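Local coordinates for protein DNA endonuclease I-CvuI (Chlorella vulgaris, PDB 5A77) that cleaves DNA as a magnesium-binding homing endonuclease of the LAGLIDADG family and is probably involved in the homing of its chloroplast intron, at residues G23-Q28 with K106-I111; R102-L107 with D132-L137. All coordinates share one frame; numbering follows the deposited sequence.

Interaction 1 of 2, residues G23-Q28 with K106-I111. With nucleotides of chain F.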
ATOM      1  N   GLY B  23       5.224   2.086  -0.937  1.00 38.98           N
ATOM      2  CA  GLY B  23       6.278   2.847  -1.570  1.00 42.36           C
ATOM      3  C   GLY B  23       7.527   2.925  -0.711  1.00 44.34           C
ATOM      4  O   GLY B  23       7.559   2.470   0.432  1.00 44.93           O
ATOM      5  N   CYS B  24       8.570   3.509  -1.278  1.00 42.93           N
ATOM      6  CA  CYS B  24       9.826   3.676  -0.578  1.00 40.33           C
ATOM      7  C   CYS B  24      10.447   4.960  -1.068  1.00 41.54           C
ATOM      8  O   CYS B  24      10.927   5.026  -2.203  1.00 44.17           O
ATOM      9  CB  CYS B  24      10.764   2.490  -0.823  1.00 41.12           C
ATOM     10  SG  CYS B  24      12.297   2.517   0.153  1.00 45.49           S
ATOM     11  N   ILE B  25      10.395   5.985  -0.228  1.00 38.10           N
ATOM     12  CA  ILE B  25      11.086   7.239  -0.490  1.00 38.41           C
ATOM     13  C   ILE B  25      12.352   7.261   0.343  1.00 39.24           C
ATOM     14  O   ILE B  25      12.294   7.421   1.557  1.00 38.85           O
ATOM     15  CB  ILE B  25      10.203   8.446  -0.162  1.00 37.75           C
ATOM     16  CG1 ILE B  25       8.852   8.287  -0.869  1.00 35.23           C
ATOM     17  CG2 ILE B  25      10.923   9.764  -0.506  1.00 32.58           C
ATOM     18  CD1 ILE B  25       8.029   9.539  -0.896  1.00 39.10           C
ATOM     19  N   ASN B  26      13.494   7.083  -0.311  1.00 41.47           N
ATOM     20  CA  ASN B  26      14.719   6.776   0.411  1.00 41.09           C
ATOM     21  C   ASN B  26      15.899   7.652   0.009  1.00 42.24           C
ATOM     22  O   ASN B  26      15.849   8.394  -0.973  1.00 41.06           O
ATOM     23  CB  ASN B  26      15.081   5.298   0.207  1.00 44.60           C
ATOM     24  CG  ASN B  26      15.924   4.735   1.344  1.00 46.03           C
ATOM     25  OD1 ASN B  26      16.054   5.351   2.396  1.00 44.54           O
ATOM     26  ND2 ASN B  26      16.493   3.552   1.134  1.00 49.89           N
ATOM     27  N   ALA B  27      16.961   7.555   0.793  1.00 42.26           N
ATOM     28  CA  ALA B  27      18.205   8.248   0.527  1.00 39.08           C
ATOM     29  C   ALA B  27      19.322   7.401   1.097  1.00 38.40           C
ATOM     30  O   ALA B  27      19.422   7.229   2.317  1.00 37.59           O
ATOM     31  CB  ALA B  27      18.201   9.624   1.138  1.00 38.57           C
ATOM     32  N   GLN B  28      20.134   6.853   0.203  1.00 38.65           N
ATOM     33  CA  GLN B  28      21.233   5.970   0.568  1.00 42.65           C
ATOM     34  C   GLN B  28      22.584   6.582   0.248  1.00 40.60           C
ATOM     35  O   GLN B  28      22.743   7.299  -0.741  1.00 39.93           O
ATOM     36  CB  GLN B  28      21.128   4.629  -0.163  1.00 39.96           C
ATOM     37  CG  GLN B  28      19.737   4.098  -0.262  1.00 48.09           C
ATOM     38  CD  GLN B  28      19.535   3.254  -1.495  1.00 46.47           C
ATOM     39  OE1 GLN B  28      18.873   3.678  -2.443  1.00 47.41           O
ATOM     40  NE2 GLN B  28      20.110   2.052  -1.492  1.00 46.54           N
ATOM     41  N   LYS B 106      10.044  15.361   2.184  1.00 40.72           N
ATOM     42  CA  LYS B 106      10.574  16.686   2.472  1.00 40.02           C
ATOM     43  C   LYS B 106      12.085  16.644   2.708  1.00 41.46           C
ATOM     44  O   LYS B 106      12.829  17.520   2.239  1.00 39.89           O
ATOM     45  CB  LYS B 106       9.855  17.279   3.682  1.00 37.60           C
ATOM     46  CG  LYS B 106       9.296  18.671   3.439  1.00 41.65           C
ATOM     47  CD  LYS B 106       8.126  18.652   2.468  1.00 47.98           C
ATOM     48  CE  LYS B 106       7.651  20.069   2.148  1.00 50.45           C
ATOM     49  NZ  LYS B 106       8.707  20.861   1.454  1.00 44.35           N
ATOM     50  N   LEU B 107      12.544  15.620   3.421  1.00 40.53           N
ATOM     51  CA  LEU B 107      13.976  15.456   3.644  1.00 38.10           C
ATOM     52  C   LEU B 107      14.693  15.236   2.315  1.00 38.53           C
ATOM     53  O   LEU B 107      15.660  15.932   2.009  1.00 43.23           O
ATOM     54  CB  LEU B 107      14.248  14.301   4.612  1.00 39.13           C
ATOM     55  CG  LEU B 107      13.884  14.616   6.068  1.00 40.44           C
ATOM     56  CD1 LEU B 107      14.268  13.476   6.999  1.00 43.73           C
ATOM     57  CD2 LEU B 107      14.537  15.908   6.526  1.00 38.61           C
ATOM     58  N   VAL B 108      14.199  14.291   1.518  1.00 37.94           N
ATOM     59  CA  VAL B 108      14.769  14.003   0.201  1.00 35.79           C
ATOM     60  C   VAL B 108      14.781  15.238  -0.714  1.00 35.94           C
ATOM     61  O   VAL B 108      15.720  15.431  -1.489  1.00 35.45           O
ATOM     62  CB  VAL B 108      14.016  12.840  -0.486  1.00 33.11           C
ATOM     63  CG1 VAL B 108      14.424  12.720  -1.954  1.00 36.38           C
ATOM     64  CG2 VAL B 108      14.299  11.530   0.245  1.00 31.47           C
ATOM     65  N   LEU B 109      13.777  16.101  -0.603  1.00 33.59           N
ATOM     66  CA  LEU B 109      13.817  17.355  -1.351  1.00 34.41           C
ATOM     67  C   LEU B 109      14.889  18.322  -0.817  1.00 40.27           C
ATOM     68  O   LEU B 109      15.445  19.107  -1.590  1.00 40.69           O
ATOM     69  CB  LEU B 109      12.453  18.035  -1.347  1.00 33.57           C
ATOM     70  CG  LEU B 109      11.420  17.329  -2.224  1.00 39.10           C
ATOM     71  CD1 LEU B 109      10.086  18.040  -2.200  1.00 35.10           C
ATOM     72  CD2 LEU B 109      11.940  17.194  -3.658  1.00 39.18           C
ATOM     73  N   GLN B 110      15.177  18.279   0.488  1.00 38.88           N
ATOM     74  CA  GLN B 110      16.275  19.077   1.029  1.00 39.51           C
ATOM     75  C   GLN B 110      17.609  18.520   0.537  1.00 40.90           C
ATOM     76  O   GLN B 110      18.570  19.279   0.324  1.00 38.14           O
ATOM     77  CB  GLN B 110      16.252  19.119   2.568  1.00 40.24           C
ATOM     78  CG  GLN B 110      15.278  20.134   3.170  1.00 39.28           C
ATOM     79  CD  GLN B 110      15.384  21.494   2.515  1.00 39.71           C
ATOM     80  OE1 GLN B 110      16.478  21.992   2.288  1.00 56.24           O
ATOM     81  NE2 GLN B 110      14.247  22.096   2.195  1.00 38.68           N
ATOM     82  N   ILE B 111      17.671  17.199   0.354  1.00 38.33           N
ATOM     83  CA  ILE B 111      18.882  16.583  -0.199  1.00 39.64           C
ATOM     84  C   ILE B 111      19.089  16.907  -1.676  1.00 36.60           C
ATOM     85  O   ILE B 111      20.211  17.134  -2.117  1.00 39.24           O
ATOM     86  CB  ILE B 111      18.875  15.054  -0.063  1.00 37.83           C
ATOM     87  CG1 ILE B 111      18.735  14.635   1.398  1.00 32.58           C
ATOM     88  CG2 ILE B 111      20.142  14.460  -0.682  1.00 34.26           C
ATOM     89  CD1 ILE B 111      18.933  13.143   1.605  1.00 30.71           C
TER
ATOM     90  P    DA F   2      10.778   0.881   3.768  1.00 47.08           P
ATOM     91  OP1  DA F   2      10.024   1.144   5.014  1.00 55.80           O
ATOM     92  OP2  DA F   2      10.612   1.826   2.641  1.00 48.11           O
ATOM     93  O5'  DA F   2      12.311   0.729   4.128  1.00 58.45           O
ATOM     94  C5'  DA F   2      12.775  -0.560   4.487  1.00 53.79           C
ATOM     95  C4'  DA F   2      14.116  -0.859   3.853  1.00 52.83           C
ATOM     96  O4'  DA F   2      13.951  -1.662   2.654  1.00 48.70           O
ATOM     97  C3'  DA F   2      14.940   0.368   3.426  1.00 49.96           C
ATOM     98  O3'  DA F   2      16.248   0.217   3.946  1.00 54.75           O
ATOM     99  C2'  DA F   2      14.922   0.270   1.890  1.00 46.41           C
ATOM    100  C1'  DA F   2      14.927  -1.239   1.763  1.00 43.90           C
ATOM    101  N9   DA F   2      14.671  -1.810   0.452  1.00 42.06           N
ATOM    102  C8   DA F   2      14.025  -1.248  -0.625  1.00 40.27           C
ATOM    103  N7   DA F   2      13.977  -2.044  -1.680  1.00 41.14           N
ATOM    104  C5   DA F   2      14.640  -3.191  -1.254  1.00 38.38           C
ATOM    105  C6   DA F   2      14.938  -4.416  -1.883  1.00 42.18           C
ATOM    106  N6   DA F   2      14.587  -4.709  -3.154  1.00 42.12           N
ATOM    107  N1   DA F   2      15.618  -5.340  -1.160  1.00 40.75           N
ATOM    108  C2   DA F   2      15.970  -5.053   0.084  1.00 38.94           C
ATOM    109  N3   DA F   2      15.748  -3.948   0.777  1.00 41.53           N
ATOM    110  C4   DA F   2      15.075  -3.049   0.045  1.00 41.61           C
ATOM    111  P    DC F   3      17.248   1.468   4.093  1.00 53.30           P
ATOM    112  OP1  DC F   3      18.187   1.073   5.163  1.00 51.21           O
ATOM    113  OP2  DC F   3      16.461   2.706   4.230  1.00 53.64           O
ATOM    114  O5'  DC F   3      17.965   1.551   2.654  1.00 49.17           O
ATOM    115  C5'  DC F   3      19.324   1.179   2.491  1.00 45.51           C
ATOM    116  C4'  DC F   3      19.523  -0.316   2.658  1.00 48.61           C
ATOM    117  O4'  DC F   3      18.415  -1.026   2.056  1.00 49.83           O
ATOM    118  C3'  DC F   3      20.771  -0.854   1.981  1.00 50.21           C
ATOM    119  O3'  DC F   3      21.885  -0.787   2.887  1.00 56.49           O
ATOM    120  C2'  DC F   3      20.393  -2.293   1.650  1.00 49.29           C
ATOM    121  C1'  DC F   3      18.878  -2.205   1.418  1.00 47.45           C
ATOM    122  N1   DC F   3      18.445  -2.176  -0.040  1.00 41.25           N
ATOM    123  C2   DC F   3      18.675  -3.288  -0.860  1.00 39.67           C
ATOM    124  O2   DC F   3      19.259  -4.272  -0.392  1.00 39.82           O
ATOM    125  N3   DC F   3      18.261  -3.250  -2.156  1.00 40.15           N
ATOM    126  C4   DC F   3      17.637  -2.171  -2.624  1.00 39.12           C
ATOM    127  N4   DC F   3      17.239  -2.185  -3.891  1.00 36.51           N
ATOM    128  C5   DC F   3      17.379  -1.033  -1.801  1.00 41.04           C
ATOM    129  C6   DC F   3      17.792  -1.081  -0.529  1.00 40.53           C
ATOM    130  OP3  DG F   1       6.824   0.225   4.347  1.00 57.82           O
ATOM    131  P    DG F   1       6.087   0.183   3.056  1.00 60.78           P
ATOM    132  OP1  DG F   1       5.105  -0.925   3.155  1.00 57.82           O
ATOM    133  OP2  DG F   1       5.603   1.554   2.769  1.00 56.86           O
ATOM    134  O5'  DG F   1       7.116  -0.156   1.879  1.00 56.74           O
ATOM    135  C5'  DG F   1       7.470  -1.521   1.583  1.00 54.93           C
ATOM    136  C4'  DG F   1       8.781  -1.857   2.260  1.00 50.00           C
ATOM    137  O4'  DG F   1       9.314  -3.120   1.784  1.00 46.26           O
ATOM    138  C3'  DG F   1       9.879  -0.833   2.048  1.00 48.00           C
ATOM    139  O3'  DG F   1      10.458  -0.603   3.276  1.00 50.62           O
ATOM    140  C2'  DG F   1      10.850  -1.541   1.092  1.00 45.18           C
ATOM    141  C1'  DG F   1      10.700  -2.968   1.560  1.00 45.09           C
ATOM    142  N9   DG F   1      11.104  -3.994   0.609  1.00 42.15           N
ATOM    143  C8   DG F   1      10.656  -4.161  -0.682  1.00 41.72           C
ATOM    144  N7   DG F   1      11.147  -5.224  -1.264  1.00 41.20           N
ATOM    145  C5   DG F   1      11.947  -5.806  -0.288  1.00 41.35           C
ATOM    146  C6   DG F   1      12.733  -6.977  -0.331  1.00 41.96           C
ATOM    147  O6   DG F   1      12.891  -7.756  -1.267  1.00 44.74           O
ATOM    148  N1   DG F   1      13.387  -7.206   0.872  1.00 40.96           N
ATOM    149  C2   DG F   1      13.293  -6.410   1.976  1.00 41.27           C
ATOM    150  N2   DG F   1      13.993  -6.800   3.051  1.00 43.35           N
ATOM    151  N3   DG F   1      12.560  -5.307   2.032  1.00 41.97           N
ATOM    152  C4   DG F   1      11.921  -5.067   0.868  1.00 39.95           C
TER
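Val108 turns CG1 anti to its backbone N (chi1 169°), which leaves CG2 beside that nitrogen, facing the strand, and Ile25 sets CG2 anti to its backbone N, so that the two CG2 methyl groups meet 3.9 Å apart where the side chains cross obliquely. The same Val108 CG2 lies 3.7 Å from Asn26 O, resting against the strand backbone. One helical turn further on, Ile111 CD1 reaches Ala27 CB at 3.6 Å. The pairing illustrates how a LAGLIDADG domain lays helices on one face of its sheet and DNA on the other: segment 106-111 of helix 102-114 runs over residues 23-28 of the strand, their directions 38° apart and their axes 8.6 Å apart at the closest. Leu91 of helix 84-94 touches both Ile25 and Val108.

Asn26 serves the opposite face. Its CB points away from the helix, and the amide meets the DNA backbone, where ND2 donates to O5' of DC3 of chain F (2.9 Å, 151°) and, weakly, to OP2 of that nucleotide at 3.2 Å. OD1 accepts a weak bond from Ala27 N at 2.9 Å, which helps fix the amide's rotation. An alanine here would probably leave the DC3 phosphate without its amide donor and Ala27 N without this acceptor. The chemistry thus divides by face: methyl contacts hold the strand to the helix, while an uncharged amide meets the DNA backbone rather than a base.

Interaction 2 of 2, residues R102-L107 with D132-L137; sequences RAQAKL and DKVGLL
Gln104 and Val134 bring the two backbones to within 5.6 Å, CA to CA, where the first turns of helix 102-114 pass the C-terminal part of helix 121-135. In this LAGLIDADG fold both helices pack on strand 23-31, and here they also pack on each other, through apolar contacts with no hydrogen bond between the segments. Leu107 does much of the work. Its CB touches Val134 CG2 at 3.7 Å, while its CD1 extends over the backbone of the other helix, 3.9 Å from Val134 N, and also meets CB of Lys133. The Lys133 chain, extended beyond CG, leads its amine away from the contact.

Gln104 takes part chiefly through its CG methylene. With CG beside the backbone N (chi1 -64°) and the chain bent at chi2, it crosses the Leu137 side chain, and CG lies 4.0 Å from Leu137 CD1. Val134 CG1 approaches the same Gln104 CG at 4.2 Å, so this methylene sits near both residues. Leu137 points its CB toward helix 102-114 and uses one methyl three times: CD1 meets Gln104 CG, Leu107 CD1 and, at 3.9 Å, the CB of Ala103.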
ATOM      1  N   ARG B 102       5.413  11.794   4.025  1.00 38.83           N
ATOM      2  CA  ARG B 102       5.719  13.163   3.633  1.00 41.05           C
ATOM      3  C   ARG B 102       7.036  13.658   4.248  1.00 39.99           C
ATOM      4  O   ARG B 102       7.727  14.485   3.655  1.00 37.75           O
ATOM      5  CB  ARG B 102       4.579  14.110   4.013  1.00 42.08           C
ATOM      6  CG  ARG B 102       4.696  15.476   3.336  1.00 44.20           C
ATOM      7  CD  ARG B 102       3.725  16.496   3.897  1.00 45.31           C
ATOM      8  NE  ARG B 102       2.333  16.064   3.805  1.00 51.41           N
ATOM      9  CZ  ARG B 102       1.304  16.793   4.232  1.00 55.96           C
ATOM     10  NH1 ARG B 102       1.524  17.984   4.780  1.00 54.57           N
ATOM     11  NH2 ARG B 102       0.062  16.332   4.119  1.00 56.60           N
ATOM     12  N   ALA B 103       7.387  13.147   5.427  1.00 40.13           N
ATOM     13  CA  ALA B 103       8.668  13.489   6.048  1.00 40.45           C
ATOM     14  C   ALA B 103       9.847  13.042   5.168  1.00 41.40           C
ATOM     15  O   ALA B 103      10.758  13.832   4.886  1.00 38.45           O
ATOM     16  CB  ALA B 103       8.770  12.876   7.422  1.00 34.84           C
ATOM     17  N   GLN B 104       9.816  11.784   4.726  1.00 39.10           N
ATOM     18  CA  GLN B 104      10.848  11.265   3.837  1.00 38.00           C
ATOM     19  C   GLN B 104      10.905  12.099   2.565  1.00 37.51           C
ATOM     20  O   GLN B 104      11.983  12.410   2.069  1.00 36.51           O
ATOM     21  CB  GLN B 104      10.597   9.799   3.495  1.00 39.04           C
ATOM     22  CG  GLN B 104      10.666   8.850   4.674  1.00 36.63           C
ATOM     23  CD  GLN B 104       9.292   8.429   5.149  1.00 41.34           C
ATOM     24  OE1 GLN B 104       8.609   9.155   5.888  1.00 42.36           O
ATOM     25  NE2 GLN B 104       8.863   7.259   4.707  1.00 45.67           N
ATOM     26  N   ALA B 105       9.740  12.485   2.056  1.00 37.29           N
ATOM     27  CA  ALA B 105       9.678  13.356   0.885  1.00 37.97           C
ATOM     28  C   ALA B 105      10.415  14.663   1.119  1.00 35.77           C
ATOM     29  O   ALA B 105      11.303  15.025   0.355  1.00 39.89           O
ATOM     30  CB  ALA B 105       8.251  13.637   0.509  1.00 37.05           C
ATOM     31  N   LYS B 106      10.044  15.361   2.184  1.00 40.72           N
ATOM     32  CA  LYS B 106      10.574  16.686   2.472  1.00 40.02           C
ATOM     33  C   LYS B 106      12.085  16.644   2.708  1.00 41.46           C
ATOM     34  O   LYS B 106      12.829  17.520   2.239  1.00 39.89           O
ATOM     35  CB  LYS B 106       9.855  17.279   3.682  1.00 37.60           C
ATOM     36  CG  LYS B 106       9.296  18.671   3.439  1.00 41.65           C
ATOM     37  CD  LYS B 106       8.126  18.652   2.468  1.00 47.98           C
ATOM     38  CE  LYS B 106       7.651  20.069   2.148  1.00 50.45           C
ATOM     39  NZ  LYS B 106       8.707  20.861   1.454  1.00 44.35           N
ATOM     40  N   LEU B 107      12.544  15.620   3.421  1.00 40.53           N
ATOM     41  CA  LEU B 107      13.976  15.456   3.644  1.00 38.10           C
ATOM     42  C   LEU B 107      14.693  15.236   2.315  1.00 38.53           C
ATOM     43  O   LEU B 107      15.660  15.932   2.009  1.00 43.23           O
ATOM     44  CB  LEU B 107      14.248  14.301   4.612  1.00 39.13           C
ATOM     45  CG  LEU B 107      13.884  14.616   6.068  1.00 40.44           C
ATOM     46  CD1 LEU B 107      14.268  13.476   6.999  1.00 43.73           C
ATOM     47  CD2 LEU B 107      14.537  15.908   6.526  1.00 38.61           C
ATOM     48  N   ASP B 132      20.999   9.792   6.684  1.00 44.15           N
ATOM     49  CA  ASP B 132      20.737   8.992   7.880  1.00 45.87           C
ATOM     50  C   ASP B 132      19.429   9.352   8.536  1.00 43.20           C
ATOM     51  O   ASP B 132      18.807   8.499   9.169  1.00 45.68           O
ATOM     52  CB  ASP B 132      21.848   9.130   8.921  1.00 45.61           C
ATOM     53  CG  ASP B 132      23.218   8.849   8.357  1.00 54.02           C
ATOM     54  OD1 ASP B 132      23.308   8.208   7.277  1.00 55.71           O
ATOM     55  OD2 ASP B 132      24.204   9.259   9.019  1.00 55.34           O
ATOM     56  N   LYS B 133      19.014  10.607   8.409  1.00 38.83           N
ATOM     57  CA  LYS B 133      17.751  11.013   9.016  1.00 44.34           C
ATOM     58  C   LYS B 133      16.553  10.429   8.283  1.00 45.29           C
ATOM     59  O   LYS B 133      15.568  10.047   8.922  1.00 45.80           O
ATOM     60  CB  LYS B 133      17.620  12.526   9.075  1.00 42.38           C
ATOM     61  CG  LYS B 133      17.816  13.061  10.468  1.00 47.43           C
ATOM     62  CD  LYS B 133      17.257  14.455  10.585  1.00 48.48           C
ATOM     63  CE  LYS B 133      17.303  14.947  12.013  1.00 40.27           C
ATOM     64  NZ  LYS B 133      16.410  16.133  12.170  1.00 43.42           N
ATOM     65  N   VAL B 134      16.631  10.367   6.951  1.00 40.77           N
ATOM     66  CA  VAL B 134      15.619   9.666   6.181  1.00 38.56           C
ATOM     67  C   VAL B 134      15.568   8.242   6.683  1.00 45.63           C
ATOM     68  O   VAL B 134      14.497   7.637   6.814  1.00 47.39           O
ATOM     69  CB  VAL B 134      15.911   9.635   4.680  1.00 41.93           C
ATOM     70  CG1 VAL B 134      14.822   8.833   3.947  1.00 33.83           C
ATOM     71  CG2 VAL B 134      16.047  11.060   4.111  1.00 38.05           C
ATOM     72  N   GLY B 135      16.747   7.714   6.983  1.00 42.13           N
ATOM     73  CA  GLY B 135      16.871   6.336   7.406  1.00 49.24           C
ATOM     74  C   GLY B 135      16.207   5.962   8.716  1.00 51.44           C
ATOM     75  O   GLY B 135      15.679   4.852   8.832  1.00 56.92           O
ATOM     76  N   LEU B 136      16.221   6.871   9.691  1.00 44.91           N
ATOM     77  CA  LEU B 136      15.543   6.638  10.963  1.00 53.35           C
ATOM     78  C   LEU B 136      14.014   6.497  10.780  1.00 52.10           C
ATOM     79  O   LEU B 136      13.308   6.176  11.734  1.00 52.64           O
ATOM     80  CB  LEU B 136      15.872   7.769  11.955  1.00 48.18           C
ATOM     81  CG  LEU B 136      17.363   8.009  12.229  1.00 46.14           C
ATOM     82  CD1 LEU B 136      17.611   9.333  12.938  1.00 40.28           C
ATOM     83  CD2 LEU B 136      17.964   6.850  13.015  1.00 43.53           C
ATOM     84  N   LEU B 137      13.520   6.727   9.561  1.00 50.50           N
ATOM     85  CA  LEU B 137      12.091   6.638   9.248  1.00 47.91           C
ATOM     86  C   LEU B 137      11.742   5.435   8.368  1.00 54.59           C
ATOM     87  O   LEU B 137      10.742   4.755   8.608  1.00 61.81           O
ATOM     88  CB  LEU B 137      11.621   7.918   8.560  1.00 44.51           C
ATOM     89  CG  LEU B 137      12.154   9.239   9.120  1.00 43.28           C
ATOM     90  CD1 LEU B 137      11.722  10.412   8.246  1.00 36.22           C
ATOM     91  CD2 LEU B 137      11.681   9.403  10.557  1.00 43.21           C
TER

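Overall arrangement
Interactions 1 and 2 share helix 102-114 and have centres about 6 Å apart. Strand 23-31, helix 102-114 and helix 121-135 meet pairwise, forming one continuous packing unit. Ile25 O lies 3.5 Å from Gln104 CB, and Ala27 CB lies 3.9 Å from Val134 CG2, so residues of interaction 2 also touch the strand of interaction 1. Their relation to the DNA differs: interaction 1 hydrogen-bonds the cleaved strand through Asn26, whereas the nearest atom of interaction 2 stays about 5 Å from nucleic acid. The side chains of Ile25 and Gln104 are about 12 and 10 Å from a bound magnesium ion, while Gly23 O comes within 3.0 Å of O5' of DG1 of chain F.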